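Local coordinates for possible adhesin (Caldicellulosiruptor kronotskyensis, PDB 4WA0), which probably mediates attachment of this extremely thermophilic bacterium to cellulose, the chain being the C-terminal beta-helix domain of a tapirin that binds a magnesium ion, at residues N21-E27 with Y330-K336; T233-P237 with I261-S265; E264-N270 with G298-V303. One frame throughout, in Å; residues are numbered along the deposited sequence.

In the fold
Contacts 1 and 3 pair strands of a parallel beta-helix; contact 2 lays a loop against its end region. Contact 1, the most central, joins strands 24-27 and 333-337 from opposite ends of the sequence; none of its touching residues is exposed, its leucines and valine are buried, and regular backbone bonds dominate. Contacts 2 and 3 lie further out, each with two exposed residues. In contact 3 strand 266-268 turns into helix 269-280 and an aspartate takes over from the backbone. Contact 2 shares Glu-264 with it but holds a proline-rich loop by a carboxylate, a tyrosine face and waters, near the magnesium site. Leu-333 of contact 1 packs on Phe-302 of contact 3.

Contact 1 of 3, residues N21-E27 with Y330-K336; sequences NKNLTVE and YAGLTLK
Leu-24, Thr-25, Val-26 and Glu-27 pair in parallel with Leu-333, Thr-334, Leu-335 and Lys-336, placing strands from the two ends of the sequence in neighbouring coils of a parallel beta-helix. Backbone bonds set the register: Thr-25 N donates to Leu-333 O at 2.8 Å, Leu-335 N to Thr-25 O, and Glu-27 N to Leu-335 O. At the entry to the pair, Leu-333 N reaches Asn-23 O at a longer 3.2 Å, the donor tilted from the carbonyl plane.

Apolar packing fills the inward face. Leu-24 and Leu-333 both swing CG to the far side from the main-chain nitrogen (chi1 172° and 174°) and run alongside each other, Leu-24 CD1 3.9 Å from Leu-333 CD2. Leucine suits this buried face, walled by Ile-12 and Phe-45.

The turn before the strand is polar. Asn-23, a residue type that tolerates the left-handed backbone it adopts here, directs ND2 in its amide plane to Tyr-330 O; Arg-65 O is a second acceptor for ND2. Lys-22 CD comes obliquely to within 3.4 Å of Tyr-330 CE1, while the Lys-22 ammonium and the Tyr-330 hydroxyl both reach Asp-61. Gly-332, with positive phi and no CB, lets its CA pass 3.3 Å from Asn-23 O.

Two waters bridge the strands. One accepts from Gly-332 N and donates to Lys-22 O. On the outward face another donates to Asn-23 O and bonds both threonine hydroxyls, 2.7 Å from Thr-25 OG1, which also hydrogen-bonds Arg-67, and 3.1 Å from Thr-334 OG1.

Contact 2 of 3, residues T233-P237 with I261-S265; sequences TTPLP and IYGES
Leu-236 passes Glu-264 with their CA atoms 5.0 Å apart, on a loop in which Pro-235, Leu-236 and Pro-237 all keep polyproline II backbone angles, the extended shape natural to prolines. The one direct hydrogen bond runs from Leu-236 N to Glu-264 OE1, 2.8 Å long and nearly straight at 172°, and meets the oxygen from above the carboxylate plane. Glu-264 reaches it by bending at chi2 (70°), which brings its carboxylate against Pro-235 as well, CD lying 3.9 Å from Pro-235 CB. The same OE1 forms a salt bridge with Arg-297, a second grip likely to keep the group ionised, and OE2 receives a water that also donates to Thr-233 O.

Glu-264 directly follows strand 258-263 of the beta-helix, and the loop laid against it leads on to the magnesium-binding residues Asp-239, Val-241, Ser-243 and Leu-246. On the strand, Tyr-262 offers a flat surface to Pro-237: the proline CG sits over one ring face in a CH-pi contact, 3.7 Å from Tyr-262 CD2 and offset toward the rim. Leu-236 CB adds an apolar touch 4.0 Å from Tyr-262 CB. At its far end the tyrosine OH bonds Asp-347 and Asn-351 of helix 342-352.

Contact 3 of 3, residues E264-N270 with G298-V303; sequences ESYINDN and GNITFV
Ile-267 and Ile-300 form the buried side of the contact, pairing in parallel with Ile-267 CB 4.2 Å from Ile-300 CG1; beta-branched chains suit both strand and interior. Backbone bonds draw the strands together: Ile-267 N to Asn-299 O at 3.0 Å and Thr-301 N to Ile-267 O at 2.9 Å. Gly-298 CA lies 3.3 Å from Ser-265 O, and glycine fits because a CB would collide with that oxygen.

Packing is tightest where strand 266-268 gives way to helix 269-280. Asp-269 N donates to Thr-301 O in a bent bond (138°), and the side chain continues the pairing: with CG wedged between backbone N and carbonyl carbon (chi1 72°), Asp-269 OD1 accepts from Val-303 N at 2.8 Å, met from above the carboxylate plane, and sits 3.3 Å from Val-303 CG2. OD2 lies at the edge of the Phe-302 ring and is salt-bridged to Arg-273. In this parallel beta-helix the pair joins successive coils, and Leu-246 of the magnesium site packs on Ile-267.

The outer side is looser and wetter. Tyr-266 is exposed, its ring leading away from the neighbouring strand. Asn-268 and Thr-301 lie alongside, Asn-268 OD1 3.4 Å from Thr-301 CB, and share a water, while Asn-268 ND2 turns to Glu-271. A second water accepts from Asn-299 N.

Contact 1 of 3, residues N21-E27 with Y330-K336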
ATOM      1  N   ASN A  21       3.121  -8.777  -7.111  1.00 12.88           N
ATOM      2  CA  ASN A  21       4.114  -9.777  -7.330  1.00 12.83           C
ATOM      3  C   ASN A  21       5.167  -9.703  -6.221  1.00 13.47           C
ATOM      4  O   ASN A  21       5.196  -8.751  -5.431  1.00 14.09           O
ATOM      5  CB  ASN A  21       4.789  -9.580  -8.697  1.00 12.60           C
ATOM      6  CG  ASN A  21       5.437  -8.216  -8.893  1.00 12.96           C
ATOM      7  OD1 ASN A  21       4.881  -7.190  -8.541  1.00 14.13           O
ATOM      8  ND2 ASN A  21       6.565  -8.194  -9.578  1.00 14.23           N
ATOM      9  N   LYS A  22       5.995 -10.761  -6.103  1.00 12.60           N
ATOM     10  CA  LYS A  22       7.166 -10.693  -5.195  1.00 13.27           C
ATOM     11  C   LYS A  22       8.262  -9.752  -5.662  1.00 11.37           C
ATOM     12  O   LYS A  22       8.438  -9.451  -6.868  1.00 11.89           O
ATOM     13  CB  LYS A  22       7.742 -12.089  -5.096  1.00 14.44           C
ATOM     14  CG  LYS A  22       6.728 -13.025  -4.381  1.00 16.66           C
ATOM     15  CD  LYS A  22       7.172 -14.440  -4.430  1.00 21.05           C
ATOM     16  CE  LYS A  22       6.121 -15.449  -4.045  1.00 20.71           C
ATOM     17  NZ  LYS A  22       5.734 -15.492  -2.639  1.00 22.13           N
ATOM     18  N   ASN A  23       8.977  -9.184  -4.731  1.00 11.99           N
ATOM     19  CA  ASN A  23      10.134  -8.283  -5.064  1.00 11.64           C
ATOM     20  C   ASN A  23       9.695  -7.074  -5.901  1.00 11.87           C
ATOM     21  O   ASN A  23      10.279  -6.730  -6.904  1.00 11.24           O
ATOM     22  CB  ASN A  23      11.195  -9.099  -5.741  1.00 11.99           C
ATOM     23  CG  ASN A  23      11.887 -10.107  -4.772  1.00 12.99           C
ATOM     24  OD1 ASN A  23      11.858  -9.999  -3.520  1.00 12.84           O
ATOM     25  ND2 ASN A  23      12.502 -11.085  -5.347  1.00 14.48           N
ATOM     26  N   LEU A  24       8.595  -6.481  -5.504  1.00 10.67           N
ATOM     27  CA  LEU A  24       8.068  -5.284  -6.128  1.00 10.31           C
ATOM     28  C   LEU A  24       8.687  -4.092  -5.437  1.00 10.70           C
ATOM     29  O   LEU A  24       8.561  -3.969  -4.200  1.00 10.70           O
ATOM     30  CB  LEU A  24       6.532  -5.249  -5.981  1.00 10.52           C
ATOM     31  CG  LEU A  24       5.812  -3.949  -6.421  1.00  9.75           C
ATOM     32  CD1 LEU A  24       5.999  -3.684  -7.909  1.00  9.83           C
ATOM     33  CD2 LEU A  24       4.318  -3.915  -6.155  1.00 11.07           C
ATOM     34  N   THR A  25       9.296  -3.175  -6.223  1.00  9.37           N
ATOM     35  CA  THR A  25       9.859  -1.944  -5.720  1.00  9.29           C
ATOM     36  C   THR A  25       9.098  -0.785  -6.347  1.00  9.82           C
ATOM     37  O   THR A  25       8.910  -0.749  -7.594  1.00 12.13           O
ATOM     38  CB  THR A  25      11.355  -1.794  -6.057  1.00  9.17           C
ATOM     39  OG1 THR A  25      12.101  -2.920  -5.616  1.00 10.73           O
ATOM     40  CG2 THR A  25      11.927  -0.515  -5.473  1.00 10.06           C
ATOM     41  N   VAL A  26       8.559   0.091  -5.518  1.00 10.01           N
ATOM     42  CA  VAL A  26       7.757   1.234  -6.039  1.00 10.47           C
ATOM     43  C   VAL A  26       8.299   2.504  -5.416  1.00 11.84           C
ATOM     44  O   VAL A  26       8.384   2.619  -4.177  1.00 11.23           O
ATOM     45  CB  VAL A  26       6.265   1.151  -5.726  1.00  9.33           C
ATOM     46  CG1 VAL A  26       5.515   2.357  -6.340  1.00  9.74           C
ATOM     47  CG2 VAL A  26       5.621  -0.123  -6.222  1.00 10.48           C
ATOM     48  N   GLU A  27       8.616   3.470  -6.293  1.00 12.31           N
ATOM     49  CA  GLU A  27       9.132   4.754  -5.879  1.00 13.74           C
ATOM     50  C   GLU A  27       8.236   5.823  -6.378  1.00 13.81           C
ATOM     51  O   GLU A  27       8.088   5.965  -7.628  1.00 12.23           O
ATOM     52  CB  GLU A  27      10.565   4.915  -6.456  1.00 15.03           C
ATOM     53  CG  GLU A  27      11.193   6.294  -6.323  1.00 18.47           C
ATOM     54  CD  GLU A  27      11.634   6.671  -4.937  1.00 24.27           C
ATOM     55  OE1 GLU A  27      11.624   5.861  -4.023  1.00 27.82           O
ATOM     56  OE2 GLU A  27      12.028   7.829  -4.751  1.00 30.60           O
ATOM     57  N   TYR A 330      10.423 -14.691  -8.495  1.00 16.87           N
ATOM     58  CA  TYR A 330      11.205 -13.680  -7.819  1.00 15.62           C
ATOM     59  C   TYR A 330      11.863 -12.649  -8.746  1.00 15.24           C
ATOM     60  O   TYR A 330      12.649 -11.835  -8.275  1.00 14.85           O
ATOM     61  CB  TYR A 330      12.268 -14.352  -6.890  1.00 16.13           C
ATOM     62  CG  TYR A 330      11.621 -15.242  -5.871  1.00 14.63           C
ATOM     63  CD1 TYR A 330      11.015 -14.677  -4.729  1.00 13.98           C
ATOM     64  CD2 TYR A 330      11.444 -16.601  -6.110  1.00 16.26           C
ATOM     65  CE1 TYR A 330      10.311 -15.484  -3.811  1.00 15.39           C
ATOM     66  CE2 TYR A 330      10.744 -17.425  -5.208  1.00 16.94           C
ATOM     67  CZ  TYR A 330      10.195 -16.848  -4.050  1.00 16.83           C
ATOM     68  OH  TYR A 330       9.397 -17.587  -3.193  1.00 16.58           O
ATOM     69  N   ALA A 331      11.550 -12.672 -10.051  1.00 15.81           N
ATOM     70  CA  ALA A 331      12.235 -11.812 -11.026  1.00 16.83           C
ATOM     71  C   ALA A 331      12.250 -10.334 -10.554  1.00 15.20           C
ATOM     72  O   ALA A 331      13.254  -9.601 -10.623  1.00 15.66           O
ATOM     73  CB  ALA A 331      11.570 -11.974 -12.400  1.00 17.50           C
ATOM     74  N   GLY A 332      11.083  -9.910 -10.071  1.00 14.44           N
ATOM     75  CA  GLY A 332      10.910  -8.557  -9.543  1.00 13.09           C
ATOM     76  C   GLY A 332      10.499  -7.497 -10.569  1.00 13.72           C
ATOM     77  O   GLY A 332      10.651  -7.704 -11.787  1.00 14.07           O
ATOM     78  N   LEU A 333       9.949  -6.402 -10.066  1.00 11.40           N
ATOM     79  CA  LEU A 333       9.550  -5.273 -10.873  1.00 12.00           C
ATOM     80  C   LEU A 333       9.971  -4.061 -10.070  1.00 12.23           C
ATOM     81  O   LEU A 333       9.606  -3.969  -8.880  1.00 11.97           O
ATOM     82  CB  LEU A 333       8.039  -5.173 -11.073  1.00 12.98           C
ATOM     83  CG  LEU A 333       7.520  -3.893 -11.815  1.00 13.54           C
ATOM     84  CD1 LEU A 333       8.015  -3.877 -13.255  1.00 14.13           C
ATOM     85  CD2 LEU A 333       5.985  -3.853 -11.827  1.00 12.55           C
ATOM     86  N   THR A 334      10.643  -3.115 -10.709  1.00 12.26           N
ATOM     87  CA  THR A 334      10.889  -1.809 -10.160  1.00 12.16           C
ATOM     88  C   THR A 334      10.058  -0.829 -10.951  1.00 11.76           C
ATOM     89  O   THR A 334      10.146  -0.821 -12.195  1.00 13.03           O
ATOM     90  CB  THR A 334      12.378  -1.455 -10.297  1.00 16.42           C
ATOM     91  OG1 THR A 334      13.120  -2.273  -9.386  1.00 18.31           O
ATOM     92  CG2 THR A 334      12.642  -0.063 -10.011  1.00 18.74           C
ATOM     93  N   LEU A 335       9.233  -0.072 -10.255  1.00 11.03           N
ATOM     94  CA  LEU A 335       8.338   0.932 -10.828  1.00 11.82           C
ATOM     95  C   LEU A 335       8.600   2.307 -10.202  1.00 12.90           C
ATOM     96  O   LEU A 335       8.329   2.535  -9.010  1.00 12.42           O
ATOM     97  CB  LEU A 335       6.882   0.507 -10.699  1.00 12.73           C
ATOM     98  CG  LEU A 335       5.766   1.503 -11.077  1.00 12.39           C
ATOM     99  CD1 LEU A 335       5.896   1.923 -12.549  1.00 13.85           C
ATOM    100  CD2 LEU A 335       4.395   0.894 -10.769  1.00 14.09           C
ATOM    101  N   LYS A 336       9.121   3.214 -11.025  0.54 14.18           N
ATOM    102  CA  LYS A 336       9.291   4.586 -10.613  0.54 14.82           C
ATOM    103  C   LYS A 336       8.125   5.340 -11.201  0.54 13.90           C
ATOM    104  O   LYS A 336       8.002   5.491 -12.421  0.54 14.12           O
ATOM    105  CB  LYS A 336      10.572   5.186 -11.155  0.54 16.92           C
ATOM    106  CG  LYS A 336      10.721   6.656 -10.793  0.54 18.89           C
ATOM    107  CD  LYS A 336      11.515   6.866  -9.543  0.54 23.49           C
ATOM    108  CE  LYS A 336      12.616   7.894  -9.701  0.54 21.10           C
ATOM    109  NZ  LYS A 336      12.139   9.287  -9.833  0.54 22.40           N
TER
HETATM  110  O   HOH W   1       8.450 -10.878  -9.089  1.00 13.67           O
HETATM  111  O   HOH W   2      12.382  -4.727  -7.559  0.66 16.80           O

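Contact 2 of 3, residues T233-P237 with I261-S265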
ATOM      1  N   THR A 233     -17.773   1.367 -19.711  1.00 31.29           N
ATOM      2  CA  THR A 233     -17.599  -0.087 -19.886  1.00 34.38           C
ATOM      3  C   THR A 233     -17.127  -0.462 -21.281  1.00 33.65           C
ATOM      4  O   THR A 233     -16.899  -1.661 -21.538  1.00 36.42           O
ATOM      5  CB  THR A 233     -18.916  -0.830 -19.587  1.00 36.39           C
ATOM      6  OG1 THR A 233     -19.972  -0.180 -20.306  1.00 39.24           O
ATOM      7  CG2 THR A 233     -19.216  -0.775 -18.086  1.00 37.85           C
ATOM      8  N   THR A 234     -17.001   0.548 -22.165  1.00 29.88           N
ATOM      9  CA  THR A 234     -16.332   0.447 -23.447  1.00 29.26           C
ATOM     10  C   THR A 234     -15.046  -0.353 -23.266  1.00 28.45           C
ATOM     11  O   THR A 234     -14.242  -0.047 -22.362  1.00 26.72           O
ATOM     12  CB  THR A 234     -15.889   1.876 -23.915  1.00 31.28           C
ATOM     13  OG1 THR A 234     -16.911   2.827 -23.609  1.00 37.96           O
ATOM     14  CG2 THR A 234     -15.668   1.943 -25.383  1.00 32.67           C
ATOM     15  N   PRO A 235     -14.823  -1.336 -24.106  1.00 27.56           N
ATOM     16  CA  PRO A 235     -13.483  -1.961 -24.017  1.00 27.13           C
ATOM     17  C   PRO A 235     -12.361  -0.988 -24.310  1.00 23.66           C
ATOM     18  O   PRO A 235     -12.487  -0.089 -25.184  1.00 21.72           O
ATOM     19  CB  PRO A 235     -13.490  -3.014 -25.110  1.00 29.25           C
ATOM     20  CG  PRO A 235     -14.787  -2.862 -25.838  1.00 32.11           C
ATOM     21  CD  PRO A 235     -15.744  -2.138 -24.932  1.00 30.79           C
ATOM     22  N   LEU A 236     -11.251  -1.199 -23.610  1.00 19.84           N
ATOM     23  CA  LEU A 236     -10.062  -0.447 -23.901  1.00 20.31           C
ATOM     24  C   LEU A 236      -9.681  -0.640 -25.392  1.00 20.19           C
ATOM     25  O   LEU A 236      -9.847  -1.737 -25.994  1.00 18.54           O
ATOM     26  CB  LEU A 236      -8.924  -0.901 -22.951  1.00 19.86           C
ATOM     27  CG  LEU A 236      -9.160  -0.707 -21.436  1.00 18.42           C
ATOM     28  CD1 LEU A 236      -7.966  -1.160 -20.567  1.00 18.12           C
ATOM     29  CD2 LEU A 236      -9.532   0.742 -21.093  1.00 18.07           C
ATOM     30  N   PRO A 237      -9.128   0.403 -26.022  1.00 21.17           N
ATOM     31  CA  PRO A 237      -8.795   0.304 -27.444  1.00 24.12           C
ATOM     32  C   PRO A 237      -7.788  -0.755 -27.827  1.00 22.65           C
ATOM     33  O   PRO A 237      -6.927  -1.141 -27.025  1.00 20.70           O
ATOM     34  CB  PRO A 237      -8.224   1.683 -27.809  1.00 23.51           C
ATOM     35  CG  PRO A 237      -8.209   2.472 -26.592  1.00 24.77           C
ATOM     36  CD  PRO A 237      -8.966   1.770 -25.514  1.00 22.96           C
ATOM     37  N   ILE A 261      -0.133   1.848 -23.222  1.00 11.68           N
ATOM     38  CA  ILE A 261      -0.573   0.575 -23.791  1.00 12.93           C
ATOM     39  C   ILE A 261      -1.867   0.154 -23.147  1.00 12.94           C
ATOM     40  O   ILE A 261      -1.939   0.124 -21.932  1.00 12.75           O
ATOM     41  CB  ILE A 261       0.508  -0.484 -23.535  1.00 12.73           C
ATOM     42  CG1 ILE A 261       1.871  -0.090 -24.117  1.00 15.32           C
ATOM     43  CG2 ILE A 261       0.201  -1.844 -24.123  1.00 13.33           C
ATOM     44  CD1 ILE A 261       1.943   0.330 -25.570  1.00 16.90           C
ATOM     45  N   TYR A 262      -2.853  -0.215 -23.976  1.00 13.00           N
ATOM     46  CA  TYR A 262      -4.149  -0.631 -23.515  1.00 14.32           C
ATOM     47  C   TYR A 262      -4.299  -2.117 -23.856  1.00 15.04           C
ATOM     48  O   TYR A 262      -4.074  -2.503 -25.004  1.00 14.24           O
ATOM     49  CB  TYR A 262      -5.229   0.076 -24.260  1.00 14.32           C
ATOM     50  CG  TYR A 262      -5.283   1.593 -24.025  1.00 12.92           C
ATOM     51  CD1 TYR A 262      -5.834   2.086 -22.920  1.00 14.50           C
ATOM     52  CD2 TYR A 262      -4.878   2.469 -25.013  1.00 15.86           C
ATOM     53  CE1 TYR A 262      -5.906   3.484 -22.703  1.00 17.03           C
ATOM     54  CE2 TYR A 262      -4.925   3.858 -24.806  1.00 15.05           C
ATOM     55  CZ  TYR A 262      -5.482   4.326 -23.665  1.00 16.42           C
ATOM     56  OH  TYR A 262      -5.593   5.689 -23.429  1.00 20.23           O
ATOM     57  N   GLY A 263      -4.633  -2.930 -22.866  1.00 14.77           N
ATOM     58  CA  GLY A 263      -5.024  -4.349 -23.157  1.00 13.02           C
ATOM     59  C   GLY A 263      -6.308  -4.643 -22.428  1.00 14.80           C
ATOM     60  O   GLY A 263      -6.307  -4.827 -21.220  1.00 13.59           O
ATOM     61  N   GLU A 264      -7.425  -4.739 -23.143  1.00 13.97           N
ATOM     62  CA  GLU A 264      -8.663  -4.996 -22.460  1.00 16.07           C
ATOM     63  C   GLU A 264      -8.616  -6.247 -21.597  1.00 17.01           C
ATOM     64  O   GLU A 264      -8.882  -6.214 -20.389  1.00 17.37           O
ATOM     65  CB  GLU A 264      -9.841  -5.057 -23.449  1.00 17.03           C
ATOM     66  CG  GLU A 264     -11.167  -5.487 -22.841  1.00 18.86           C
ATOM     67  CD  GLU A 264     -11.813  -4.460 -21.901  1.00 20.95           C
ATOM     68  OE1 GLU A 264     -11.269  -3.331 -21.723  1.00 20.92           O
ATOM     69  OE2 GLU A 264     -12.888  -4.743 -21.337  1.00 23.63           O
ATOM     70  N   SER A 265      -8.233  -7.354 -22.200  1.00 16.31           N
ATOM     71  CA  SER A 265      -8.244  -8.627 -21.481  1.00 19.99           C
ATOM     72  C   SER A 265      -7.081  -8.920 -20.568  1.00 14.90           C
ATOM     73  O   SER A 265      -7.213  -9.718 -19.612  1.00 13.54           O
ATOM     74  CB  SER A 265      -8.372  -9.785 -22.533  1.00 22.09           C
ATOM     75  OG  SER A 265      -9.607  -9.682 -23.254  1.00 29.73           O
TER
HETATM   76  O   HOH W   3     -15.166  -3.477 -20.482  1.00 20.92           O
HETATM   77  O   HOH W   4      -7.229  -3.778 -25.804  1.00 18.54           O

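Contact 3 of 3, residues E264-N270 with G298-V303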
ATOM      1  N   GLU A 264      -7.425  -4.739 -23.143  1.00 13.97           N
ATOM      2  CA  GLU A 264      -8.663  -4.996 -22.460  1.00 16.07           C
ATOM      3  C   GLU A 264      -8.616  -6.247 -21.597  1.00 17.01           C
ATOM      4  O   GLU A 264      -8.882  -6.214 -20.389  1.00 17.37           O
ATOM      5  CB  GLU A 264      -9.841  -5.057 -23.449  1.00 17.03           C
ATOM      6  CG  GLU A 264     -11.167  -5.487 -22.841  1.00 18.86           C
ATOM      7  CD  GLU A 264     -11.813  -4.460 -21.901  1.00 20.95           C
ATOM      8  OE1 GLU A 264     -11.269  -3.331 -21.723  1.00 20.92           O
ATOM      9  OE2 GLU A 264     -12.888  -4.743 -21.337  1.00 23.63           O
ATOM     10  N   SER A 265      -8.233  -7.354 -22.200  1.00 16.31           N
ATOM     11  CA  SER A 265      -8.244  -8.627 -21.481  1.00 19.99           C
ATOM     12  C   SER A 265      -7.081  -8.920 -20.568  1.00 14.90           C
ATOM     13  O   SER A 265      -7.213  -9.718 -19.612  1.00 13.54           O
ATOM     14  CB  SER A 265      -8.372  -9.785 -22.533  1.00 22.09           C
ATOM     15  OG  SER A 265      -9.607  -9.682 -23.254  1.00 29.73           O
ATOM     16  N   TYR A 266      -5.905  -8.363 -20.893  1.00 14.53           N
ATOM     17  CA  TYR A 266      -4.675  -8.634 -20.241  1.00 14.26           C
ATOM     18  C   TYR A 266      -3.607  -7.816 -20.982  1.00 12.78           C
ATOM     19  O   TYR A 266      -3.799  -7.346 -22.110  1.00 13.34           O
ATOM     20  CB  TYR A 266      -4.275 -10.141 -20.219  1.00 13.51           C
ATOM     21  CG  TYR A 266      -4.378 -10.852 -21.578  1.00 12.74           C
ATOM     22  CD1 TYR A 266      -3.366 -10.745 -22.534  1.00 12.52           C
ATOM     23  CD2 TYR A 266      -5.451 -11.664 -21.876  1.00 14.18           C
ATOM     24  CE1 TYR A 266      -3.486 -11.380 -23.746  1.00 12.75           C
ATOM     25  CE2 TYR A 266      -5.606 -12.216 -23.141  1.00 15.06           C
ATOM     26  CZ  TYR A 266      -4.601 -12.153 -24.015  1.00 13.02           C
ATOM     27  OH  TYR A 266      -4.678 -12.731 -25.230  1.00 14.04           O
ATOM     28  N   ILE A 267      -2.479  -7.639 -20.292  1.00 11.88           N
ATOM     29  CA  ILE A 267      -1.273  -7.263 -20.935  1.00 11.54           C
ATOM     30  C   ILE A 267      -0.117  -8.177 -20.502  1.00 12.39           C
ATOM     31  O   ILE A 267       0.184  -8.313 -19.317  1.00 12.24           O
ATOM     32  CB  ILE A 267      -0.843  -5.763 -20.707  1.00 12.21           C
ATOM     33  CG1 ILE A 267      -1.929  -4.794 -21.122  1.00 12.78           C
ATOM     34  CG2 ILE A 267       0.456  -5.504 -21.420  1.00 12.94           C
ATOM     35  CD1 ILE A 267      -1.729  -3.367 -20.594  1.00 13.54           C
ATOM     36  N   ASN A 268       0.605  -8.672 -21.491  1.00 11.61           N
ATOM     37  CA  ASN A 268       1.865  -9.408 -21.277  1.00 12.63           C
ATOM     38  C   ASN A 268       3.038  -8.614 -21.887  1.00 13.12           C
ATOM     39  O   ASN A 268       2.878  -8.025 -22.958  1.00 13.77           O
ATOM     40  CB  ASN A 268       1.799 -10.818 -21.906  1.00 13.54           C
ATOM     41  CG  ASN A 268       0.662 -11.596 -21.355  1.00 14.02           C
ATOM     42  OD1 ASN A 268       0.396 -11.557 -20.148  1.00 15.25           O
ATOM     43  ND2 ASN A 268      -0.134 -12.247 -22.253  1.00 13.11           N
ATOM     44  N   ASP A 269       4.157  -8.539 -21.172  1.00 13.04           N
ATOM     45  CA  ASP A 269       5.119  -7.499 -21.557  1.00 17.05           C
ATOM     46  C   ASP A 269       5.829  -7.705 -22.848  1.00 17.12           C
ATOM     47  O   ASP A 269       6.134  -6.723 -23.529  1.00 17.41           O
ATOM     48  CB  ASP A 269       6.056  -7.127 -20.435  1.00 18.25           C
ATOM     49  CG  ASP A 269       7.057  -8.176 -20.143  1.00 19.94           C
ATOM     50  OD1 ASP A 269       6.821  -9.375 -20.363  1.00 20.62           O
ATOM     51  OD2 ASP A 269       8.136  -7.749 -19.641  1.00 27.97           O
ATOM     52  N   ASN A 270       6.052  -8.957 -23.246  1.00 15.67           N
ATOM     53  CA  ASN A 270       6.660  -9.164 -24.547  1.00 17.82           C
ATOM     54  C   ASN A 270       5.720  -8.721 -25.697  1.00 16.45           C
ATOM     55  O   ASN A 270       6.183  -8.164 -26.712  1.00 18.06           O
ATOM     56  CB  ASN A 270       7.051 -10.611 -24.660  1.00 18.51           C
ATOM     57  CG  ASN A 270       5.835 -11.509 -24.639  1.00 20.16           C
ATOM     58  OD1 ASN A 270       5.006 -11.403 -23.757  1.00 19.93           O
ATOM     59  ND2 ASN A 270       5.692 -12.344 -25.651  1.00 22.61           N
ATOM     60  N   GLY A 298      -7.568  -6.867 -17.237  1.00 14.51           N
ATOM     61  CA  GLY A 298      -7.093  -8.135 -16.744  1.00 14.08           C
ATOM     62  C   GLY A 298      -5.736  -8.038 -16.134  1.00 13.13           C
ATOM     63  O   GLY A 298      -5.347  -6.972 -15.615  1.00 14.01           O
ATOM     64  N   ASN A 299      -5.052  -9.167 -16.081  1.00 12.50           N
ATOM     65  CA  ASN A 299      -3.758  -9.225 -15.365  1.00 12.94           C
ATOM     66  C   ASN A 299      -2.647  -8.688 -16.218  1.00 12.46           C
ATOM     67  O   ASN A 299      -2.755  -8.640 -17.457  1.00 12.74           O
ATOM     68  CB  ASN A 299      -3.410 -10.614 -14.968  1.00 13.90           C
ATOM     69  CG  ASN A 299      -4.406 -11.187 -13.941  1.00 12.51           C
ATOM     70  OD1 ASN A 299      -5.050 -10.494 -13.179  1.00 11.25           O
ATOM     71  ND2 ASN A 299      -4.537 -12.521 -13.987  1.00 14.46           N
ATOM     72  N   ILE A 300      -1.606  -8.198 -15.563  1.00 13.06           N
ATOM     73  CA  ILE A 300      -0.378  -7.739 -16.221  1.00 14.73           C
ATOM     74  C   ILE A 300       0.744  -8.629 -15.832  1.00 14.61           C
ATOM     75  O   ILE A 300       1.020  -8.789 -14.629  1.00 14.04           O
ATOM     76  CB  ILE A 300      -0.129  -6.212 -15.933  1.00 18.40           C
ATOM     77  CG1 ILE A 300      -1.314  -5.439 -16.529  1.00 18.24           C
ATOM     78  CG2 ILE A 300       1.237  -5.740 -16.441  1.00 19.82           C
ATOM     79  CD1 ILE A 300      -1.237  -3.960 -16.228  1.00 21.10           C
ATOM     80  N   THR A 301       1.428  -9.224 -16.837  1.00 13.11           N
ATOM     81  CA  THR A 301       2.461 -10.263 -16.631  1.00 13.60           C
ATOM     82  C   THR A 301       3.742  -9.816 -17.283  1.00 15.36           C
ATOM     83  O   THR A 301       3.769  -9.360 -18.423  1.00 15.24           O
ATOM     84  CB  THR A 301       2.019 -11.613 -17.208  1.00 14.96           C
ATOM     85  OG1 THR A 301       0.759 -11.910 -16.615  1.00 13.65           O
ATOM     86  CG2 THR A 301       3.011 -12.773 -16.881  1.00 18.30           C
ATOM     87  N   PHE A 302       4.810 -10.056 -16.554  1.00 16.27           N
ATOM     88  CA  PHE A 302       6.181  -9.739 -16.979  1.00 17.65           C
ATOM     89  C   PHE A 302       6.800 -11.092 -17.156  1.00 18.04           C
ATOM     90  O   PHE A 302       6.774 -11.932 -16.227  1.00 18.13           O
ATOM     91  CB  PHE A 302       6.899  -8.867 -15.943  1.00 19.13           C
ATOM     92  CG  PHE A 302       6.298  -7.523 -15.779  1.00 17.63           C
ATOM     93  CD1 PHE A 302       6.525  -6.485 -16.654  1.00 17.66           C
ATOM     94  CD2 PHE A 302       5.383  -7.297 -14.741  1.00 17.47           C
ATOM     95  CE1 PHE A 302       5.919  -5.234 -16.495  1.00 17.96           C
ATOM     96  CE2 PHE A 302       4.776  -6.075 -14.626  1.00 17.15           C
ATOM     97  CZ  PHE A 302       5.016  -5.042 -15.485  1.00 19.92           C
ATOM     98  N   VAL A 303       7.246 -11.375 -18.394  1.00 19.02           N
ATOM     99  CA  VAL A 303       7.633 -12.751 -18.731  1.00 24.28           C
ATOM    100  C   VAL A 303       9.120 -13.068 -18.627  1.00 29.90           C
ATOM    101  O   VAL A 303       9.474 -14.242 -18.583  1.00 31.79           O
ATOM    102  CB  VAL A 303       7.098 -13.243 -20.122  1.00 26.60           C
ATOM    103  CG1 VAL A 303       5.578 -13.143 -20.174  1.00 27.16           C
ATOM    104  CG2 VAL A 303       7.696 -12.444 -21.255  1.00 26.70           C
TER
HETATM  105  O   HOH W   5      -5.814 -11.707 -17.349  1.00 12.12           O
HETATM  106  O   HOH W   6      -1.307 -10.995 -18.209  1.00 12.68           O